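Local atomic coordinates of succinate-semialdehyde dehydrogenase (Streptococcus pyogenes MGAS1882, PDB entry 4OHT), a protein that probably oxidises succinate semialdehyde to succinate, with NADP as the cofactor bound here, as a member of the aldehyde dehydrogenase family. Residues I125-P130 / N150-K155. Residues are numbered along the deposited sequence; the frame is centred on the assembly and turned at random.
With NAP (NADP nicotinamide-adenine-dinucleotide phosphate), chain C.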
# COMPACT_ATOMS: atom_id res chain seq x y z
N ILE A 125 -8.68 -3.55 -11.70
CA ILE A 125 -7.80 -4.24 -10.78
C ILE A 125 -7.52 -5.66 -11.24
O ILE A 125 -8.44 -6.39 -11.63
CB ILE A 125 -8.43 -4.32 -9.36
CG1 ILE A 125 -8.71 -2.92 -8.82
CG2 ILE A 125 -7.52 -5.11 -8.43
CD1 ILE A 125 -7.46 -2.05 -8.62
N LEU A 126 -6.25 -6.06 -11.20
CA LEU A 126 -5.87 -7.41 -11.57
C LEU A 126 -5.70 -8.22 -10.30
O LEU A 126 -5.01 -7.79 -9.37
CB LEU A 126 -4.55 -7.42 -12.34
CG LEU A 126 -3.89 -8.81 -12.41
CD1 LEU A 126 -4.76 -9.75 -13.25
CD2 LEU A 126 -2.48 -8.69 -13.00
N ALA A 127 -6.31 -9.40 -10.26
CA ALA A 127 -6.20 -10.29 -9.11
C ALA A 127 -5.54 -11.58 -9.57
O ALA A 127 -5.97 -12.18 -10.56
CB ALA A 127 -7.59 -10.58 -8.50
N VAL A 128 -4.50 -12.00 -8.85
CA VAL A 128 -3.79 -13.24 -9.15
C VAL A 128 -4.03 -14.10 -7.93
O VAL A 128 -3.63 -13.73 -6.83
CB VAL A 128 -2.28 -12.99 -9.34
CG1 VAL A 128 -1.57 -14.28 -9.75
CG2 VAL A 128 -2.07 -11.91 -10.40
N GLU A 129 -4.67 -15.25 -8.12
CA GLU A 129 -5.03 -16.13 -7.01
C GLU A 129 -4.51 -17.56 -7.06
O GLU A 129 -4.20 -18.09 -8.13
CB GLU A 129 -6.56 -16.15 -6.87
CG GLU A 129 -7.21 -14.76 -6.73
CD GLU A 129 -6.62 -13.95 -5.57
OE1 GLU A 129 -6.32 -14.53 -4.51
OE2 GLU A 129 -6.47 -12.71 -5.72
N PRO A 130 -4.43 -18.22 -5.89
CA PRO A 130 -3.95 -19.60 -5.74
C PRO A 130 -5.09 -20.63 -5.72
O PRO A 130 -6.26 -20.27 -5.60
CB PRO A 130 -3.20 -19.54 -4.42
CG PRO A 130 -4.11 -18.67 -3.60
CD PRO A 130 -4.54 -17.56 -4.57
N ASN A 150 -14.50 -0.91 -8.87
CA ASN A 150 -13.30 -1.24 -9.64
C ASN A 150 -13.53 -2.54 -10.43
O ASN A 150 -13.63 -3.61 -9.84
CB ASN A 150 -12.09 -1.47 -8.72
CG ASN A 150 -11.65 -0.21 -7.98
OD1 ASN A 150 -11.74 0.90 -8.50
ND2 ASN A 150 -11.16 -0.39 -6.75
N PRO A 151 -13.62 -2.46 -11.77
CA PRO A 151 -13.82 -3.70 -12.51
C PRO A 151 -12.61 -4.61 -12.24
O PRO A 151 -11.51 -4.12 -11.95
CB PRO A 151 -13.88 -3.24 -13.96
CG PRO A 151 -14.48 -1.85 -13.84
CD PRO A 151 -13.72 -1.29 -12.66
N MET A 152 -12.80 -5.92 -12.34
CA MET A 152 -11.70 -6.84 -12.06
C MET A 152 -11.36 -7.88 -13.13
O MET A 152 -12.25 -8.38 -13.84
CB MET A 152 -12.01 -7.56 -10.74
CG MET A 152 -11.01 -8.63 -10.36
SD MET A 152 -11.33 -9.30 -8.72
CE MET A 152 -10.87 -7.87 -7.71
N VAL A 153 -10.07 -8.18 -13.27
CA VAL A 153 -9.62 -9.22 -14.20
C VAL A 153 -8.87 -10.22 -13.33
O VAL A 153 -8.07 -9.84 -12.46
CB VAL A 153 -8.71 -8.69 -15.35
CG1 VAL A 153 -9.55 -7.85 -16.30
CG2 VAL A 153 -7.53 -7.88 -14.80
N LEU A 154 -9.15 -11.49 -13.55
CA LEU A 154 -8.59 -12.55 -12.75
C LEU A 154 -7.69 -13.55 -13.46
O LEU A 154 -8.01 -14.04 -14.54
CB LEU A 154 -9.73 -13.32 -12.08
CG LEU A 154 -9.44 -14.67 -11.41
CD1 LEU A 154 -8.68 -14.44 -10.12
CD2 LEU A 154 -10.75 -15.38 -11.12
N LYS A 155 -6.56 -13.83 -12.82
CA LYS A 155 -5.61 -14.82 -13.31
C LYS A 155 -5.58 -15.80 -12.16
O LYS A 155 -4.98 -15.53 -11.11
CB LYS A 155 -4.22 -14.20 -13.51
CG LYS A 155 -3.23 -15.07 -14.28
CD LYS A 155 -2.64 -16.17 -13.41
CE LYS A 155 -1.73 -17.08 -14.21
NZ LYS A 155 -1.92 -18.50 -13.79
PA NAP C . 1.79 -19.63 -6.57
O1A NAP C . 2.55 -18.35 -6.36
O2A NAP C . 2.67 -20.66 -7.17
O5B NAP C . 0.55 -19.31 -7.52
C5B NAP C . -0.42 -18.35 -7.09
C4B NAP C . -0.88 -17.63 -8.33
O4B NAP C . 0.20 -16.82 -8.86
C3B NAP C . -1.20 -18.64 -9.39
O3B NAP C . -2.30 -18.15 -10.15
C2B NAP C . 0.04 -18.69 -10.21
O2B NAP C . -0.23 -19.11 -11.55
C1B NAP C . 0.45 -17.26 -10.21
N9A NAP C . 1.80 -17.06 -10.54
C8A NAP C . 2.87 -17.60 -9.92
N7A NAP C . 4.01 -17.11 -10.47
C5A NAP C . 3.69 -16.22 -11.47
C6A NAP C . 4.40 -15.31 -12.33
N6A NAP C . 5.77 -15.28 -12.38
N1A NAP C . 3.69 -14.47 -13.12
C2A NAP C . 2.38 -14.49 -13.13
N3A NAP C . 1.66 -15.32 -12.35
C4A NAP C . 2.26 -16.19 -11.52
O3 NAP C . 1.22 -20.20 -5.20
PN NAP C . 0.28 -21.51 -5.16
O1N NAP C . 1.15 -22.71 -5.40
O2N NAP C . -0.77 -21.41 -6.24
O5D NAP C . -0.36 -21.62 -3.79
P2B NAP C . 0.01 -20.63 -12.03
O1X NAP C . -0.32 -20.69 -13.50
O2X NAP C . 1.43 -21.00 -11.85
O3X NAP C . -0.85 -21.58 -11.26
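Ile-125 to Val-128 pairs in parallel with Met-152 to Lys-155, the strand axes 4.8 Å apart and inclined by 23°. Five backbone hydrogen bonds join them, from Ile-125 N to Pro-151 O (2.9 Å) through to Glu-129 N on Lys-155 O (3.0 Å). Pro-151, lacking an N-H, still offers its carbonyl. On one face, Leu-126 CD1 meets Val-153 CG2 at 3.7 Å, the two branched side chains crossing at about a right angle. On the other, the short side chain of Ala-127 lets Met-152 SD approach to 4.0 Å from its CB, while Leu-154 CD1 packs against Glu-129 CG (3.7 Å).

At the C-terminal ends the pair meets NADP. Lys-155 starts out extended from the strand (chi1 -169°), then bends at chi2 (-78°) and again at chi4, bringing NZ to phosphate oxygen O1X of NADP (2.7 Å) and to the bridging ester oxygen O2B, a cationic grip suited to the 2'-phosphate; NZ is also hydrogen-bonded to Tyr-3 OH. Glu-129 O accepts a hydrogen bond from ribose O3B of NADP (2.8 Å).

Helix 136-148 links the strands in a beta-alpha-beta unit of the Rossmann-like cofactor domain and covers the Met-152 and Leu-154 face; helix 22-41 packs on Val-153, and strand 200-206 continues the sheet beyond 125-128.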